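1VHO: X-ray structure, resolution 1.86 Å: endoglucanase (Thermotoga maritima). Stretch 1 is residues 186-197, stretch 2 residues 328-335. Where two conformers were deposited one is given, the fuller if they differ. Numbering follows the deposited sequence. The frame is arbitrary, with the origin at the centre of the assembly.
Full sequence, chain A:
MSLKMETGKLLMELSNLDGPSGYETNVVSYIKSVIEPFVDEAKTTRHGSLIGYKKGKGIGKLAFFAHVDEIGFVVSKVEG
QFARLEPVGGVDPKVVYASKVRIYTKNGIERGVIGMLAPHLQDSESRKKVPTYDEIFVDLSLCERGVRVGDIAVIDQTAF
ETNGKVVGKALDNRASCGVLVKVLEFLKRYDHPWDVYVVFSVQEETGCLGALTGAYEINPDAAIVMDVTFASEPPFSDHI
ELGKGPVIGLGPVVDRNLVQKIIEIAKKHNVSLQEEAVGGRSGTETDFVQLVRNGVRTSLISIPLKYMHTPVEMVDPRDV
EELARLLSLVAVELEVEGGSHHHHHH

Stretch 1, residues 186-197: FLKRYDHPWDVY
Stretch 2 (328-335) SLVAVELE

Stretch 1 opens in the last part of a helix that began earlier in the chain and includes Phe-186, then passes through a type I turn from Leu-187 to Tyr-190 (Tyr-190 N to Leu-187 O, 3.1 Å), and after an irregular loop, with Asp-191 at phi/psi -97/62, enters a strand that includes Asp-195 to Tyr-197. It wraps along the last turns of a helix, Ser-328 to Glu-333, in stretch 2. The register is set by three CA pairs: Leu-187 CA to Ser-328 CA at 5.6 Å, His-192 CA to Val-332 CA at 4.5 Å, and Trp-194 CA to Ala-331 CA at 5.4 Å. Together the stretches bury 594 Å².

One hydrogen bond crosses the contact. Trp-194 (phi/psi -81/147, chi1 -73°, m; chi2 88°) lays its indole beside the helix end, and NE1 donates to Leu-334 O at 2.8 Å with an N-H...O angle of 163°. Leu-334, at -56/132, is the first residue to leave helical geometry, although its N still bonds Val-330 O at 2.9 Å. The carbonyl lies near the indole plane, as does Ala-331 O, 3.1 Å from Trp-194 CD1. Tryptophan suits this site because it joins a polar donor to a broad apolar surface: Trp-194 CZ2 also packs 3.8 Å from Leu-334 CD2, whose side chain has chi1 t and chi2 p.

Apolar packing centres on Ala-331. Its small methyl allows close approach, with CB 3.7 Å from both Leu-187 CD2 and Val-196 CG2. Leu-187 (m, t) starts sideways but its end comes nearer; Val-196, chi1 t, points toward the helix from the strand.

At the exposed margin, Tyr-190 (-123/155, chi1 m, chi2 -82°) points toward the helix. Val-332, chi1 t, places CG2 over one ring face, 3.9 Å from the Tyr-190 ring centroid and 24° off its normal, a CH-pi contact. The flat ring offers a broad surface to this branched side chain, while Tyr-190 OH comes within 3.6 Å of Leu-329 CD2 (Leu-329 is m, t).

Polar backbone atoms complete the fit. Pro-193 (-70/-34, C-gamma exo) sets CD 3.3 Å from both Ala-331 O and Val-332 O; proline has no amide hydrogen to offer them, so these are packing contacts. His-192 (-63/134, chi1 p, chi2 92°) brings CB 3.6 Å from Ala-331 O, yet its ring leads away, and ND1 donates to Trp-194 O at 2.8 Å, bracing the loop that presents the indole. Ser-328, chi1 p, is compact enough for Phe-186 CB to lie 3.7 Å from its OG, which is hydrogen-bonded elsewhere in the structure.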

# COMPACT_ATOMS: atom_id res chain seq x y z
N PHE A 186 8.85 11.48 12.54
CA PHE A 186 8.33 12.53 13.41
C PHE A 186 8.36 12.21 14.90
O PHE A 186 8.54 13.14 15.71
CB PHE A 186 6.86 12.82 13.00
CG PHE A 186 6.75 13.39 11.60
CD1 PHE A 186 7.85 13.90 10.92
CD2 PHE A 186 5.51 13.43 10.98
CE1 PHE A 186 7.72 14.42 9.65
CE2 PHE A 186 5.36 13.97 9.72
CZ PHE A 186 6.46 14.48 9.04
N LEU A 187 8.19 10.97 15.31
CA LEU A 187 8.20 10.56 16.69
C LEU A 187 9.54 10.80 17.38
O LEU A 187 9.58 10.90 18.62
CB LEU A 187 7.79 9.12 16.88
CG LEU A 187 6.27 8.85 16.71
CD1 LEU A 187 6.01 7.34 16.75
CD2 LEU A 187 5.49 9.53 17.83
N LYS A 188 10.61 10.89 16.61
CA LYS A 188 11.93 11.20 17.16
C LYS A 188 11.98 12.51 17.91
O LYS A 188 12.82 12.68 18.84
CB LYS A 188 12.93 11.24 15.96
CG LYS A 188 13.21 9.76 15.61
CD LYS A 188 14.13 9.24 16.70
CE LYS A 188 14.27 7.75 16.80
NZ LYS A 188 15.73 7.50 17.15
N ARG A 189 11.10 13.46 17.66
CA ARG A 189 11.08 14.75 18.32
C ARG A 189 10.41 14.76 19.68
O ARG A 189 10.46 15.76 20.40
CB ARG A 189 10.24 15.71 17.44
N TYR A 190 9.70 13.68 20.02
CA TYR A 190 8.95 13.66 21.24
C TYR A 190 9.27 12.52 22.20
O TYR A 190 9.63 11.43 21.81
CB TYR A 190 7.45 13.48 20.93
CG TYR A 190 6.81 14.53 20.07
CD1 TYR A 190 6.37 15.74 20.60
CD2 TYR A 190 6.57 14.28 18.72
CE1 TYR A 190 5.74 16.70 19.81
CE2 TYR A 190 5.95 15.24 17.92
CZ TYR A 190 5.55 16.43 18.46
OH TYR A 190 4.94 17.38 17.67
N ASP A 191 8.97 12.85 23.46
CA ASP A 191 9.08 11.88 24.55
C ASP A 191 7.65 11.34 24.73
O ASP A 191 7.03 11.46 25.79
CB ASP A 191 9.54 12.54 25.86
CG ASP A 191 9.73 11.55 27.00
OD1 ASP A 191 10.04 10.37 26.73
OD2 ASP A 191 9.59 11.96 28.18
N HIS A 192 7.15 10.70 23.67
CA HIS A 192 5.81 10.14 23.63
C HIS A 192 5.57 9.03 24.62
O HIS A 192 6.34 8.08 24.74
CB HIS A 192 5.55 9.66 22.19
CG HIS A 192 6.50 8.62 21.66
ND1 HIS A 192 6.30 7.29 21.76
CD2 HIS A 192 7.61 8.79 20.88
CE1 HIS A 192 7.27 6.62 21.13
NE2 HIS A 192 8.06 7.53 20.58
N PRO A 193 4.43 9.09 25.32
CA PRO A 193 4.06 8.13 26.33
C PRO A 193 3.70 6.75 25.82
O PRO A 193 3.95 5.74 26.46
CB PRO A 193 2.82 8.75 27.01
CG PRO A 193 2.82 10.18 26.61
CD PRO A 193 3.44 10.21 25.23
N TRP A 194 3.10 6.67 24.62
CA TRP A 194 2.71 5.36 24.11
C TRP A 194 3.87 4.59 23.47
O TRP A 194 4.76 5.20 22.88
CB TRP A 194 1.64 5.59 23.01
CG TRP A 194 0.31 6.01 23.55
CD1 TRP A 194 -0.12 7.29 23.81
CD2 TRP A 194 -0.76 5.14 23.90
NE1 TRP A 194 -1.41 7.26 24.29
CE2 TRP A 194 -1.82 5.95 24.38
CE3 TRP A 194 -0.94 3.77 23.86
CZ2 TRP A 194 -3.02 5.41 24.81
CZ3 TRP A 194 -2.13 3.23 24.31
CH2 TRP A 194 -3.17 4.06 24.77
N ASP A 195 3.83 3.28 23.59
CA ASP A 195 4.81 2.42 22.90
C ASP A 195 4.17 2.26 21.50
O ASP A 195 2.95 2.03 21.44
CB ASP A 195 4.96 1.08 23.59
CG ASP A 195 5.74 1.23 24.91
OD1 ASP A 195 6.40 2.25 25.15
OD2 ASP A 195 5.63 0.28 25.70
N VAL A 196 4.94 2.41 20.45
CA VAL A 196 4.34 2.35 19.11
C VAL A 196 4.82 1.17 18.29
O VAL A 196 6.04 0.93 18.22
CB VAL A 196 4.67 3.66 18.36
CG1 VAL A 196 4.21 3.62 16.90
CG2 VAL A 196 3.98 4.85 19.08
N TYR A 197 3.89 0.48 17.65
CA TYR A 197 4.22 -0.65 16.81
C TYR A 197 3.70 -0.32 15.40
O TYR A 197 2.52 -0.04 15.25
CB TYR A 197 3.59 -1.95 17.27
CG TYR A 197 4.09 -2.40 18.63
CD1 TYR A 197 3.58 -1.78 19.78
CD2 TYR A 197 5.07 -3.37 18.75
CE1 TYR A 197 4.04 -2.15 21.03
CE2 TYR A 197 5.53 -3.74 20.02
CZ TYR A 197 4.99 -3.16 21.13
OH TYR A 197 5.40 -3.52 22.40
N SER A 328 1.66 10.82 14.81
CA SER A 328 2.74 11.07 15.80
C SER A 328 2.09 11.81 17.00
O SER A 328 2.42 11.48 18.15
CB SER A 328 3.91 11.82 15.22
OG SER A 328 3.66 13.19 14.88
N LEU A 329 1.21 12.75 16.79
CA LEU A 329 0.53 13.49 17.87
C LEU A 329 -0.39 12.59 18.67
O LEU A 329 -0.53 12.76 19.89
CB LEU A 329 -0.18 14.73 17.33
CG LEU A 329 0.79 15.79 16.81
CD1 LEU A 329 0.11 16.82 15.91
CD2 LEU A 329 1.47 16.50 17.99
N VAL A 330 -0.98 11.57 18.03
CA VAL A 330 -1.83 10.62 18.75
C VAL A 330 -0.96 9.87 19.74
O VAL A 330 -1.29 9.69 20.92
CB VAL A 330 -2.56 9.65 17.80
CG1 VAL A 330 -3.20 8.48 18.52
CG2 VAL A 330 -3.65 10.41 17.02
N ALA A 331 0.25 9.46 19.30
CA ALA A 331 1.15 8.77 20.20
C ALA A 331 1.59 9.67 21.35
O ALA A 331 1.99 9.15 22.41
CB ALA A 331 2.39 8.22 19.46
N VAL A 332 1.56 10.98 21.20
CA VAL A 332 1.95 11.90 22.27
C VAL A 332 0.82 12.29 23.21
O VAL A 332 0.96 12.21 24.44
CB VAL A 332 2.53 13.19 21.66
CG1 VAL A 332 2.90 14.22 22.76
CG2 VAL A 332 3.78 12.91 20.83
N GLU A 333 -0.37 12.56 22.67
CA GLU A 333 -1.49 13.04 23.45
C GLU A 333 -2.65 12.13 23.72
O GLU A 333 -3.53 12.53 24.50
CB GLU A 333 -2.07 14.29 22.71
CG GLU A 333 -0.99 15.38 22.66
CD GLU A 333 -1.50 16.64 21.99
OE1 GLU A 333 -2.67 16.66 21.57
OE2 GLU A 333 -0.73 17.60 21.81
N LEU A 334 -2.77 11.00 23.03
CA LEU A 334 -3.91 10.13 23.27
C LEU A 334 -4.05 9.71 24.74
O LEU A 334 -3.14 9.16 25.33
CB LEU A 334 -3.92 8.88 22.41
CG LEU A 334 -5.11 7.93 22.55
CD1 LEU A 334 -6.41 8.62 22.09
CD2 LEU A 334 -4.89 6.67 21.69
N GLU A 335 -5.26 9.85 25.20
CA GLU A 335 -5.81 9.50 26.48
C GLU A 335 -5.25 10.28 27.66
O GLU A 335 -6.09 10.68 28.47
CB GLU A 335 -5.74 7.99 26.74
CG GLU A 335 -4.73 7.56 27.79
CD GLU A 335 -4.76 6.09 28.12
OE1 GLU A 335 -3.91 5.63 28.91
OE2 GLU A 335 -5.61 5.36 27.57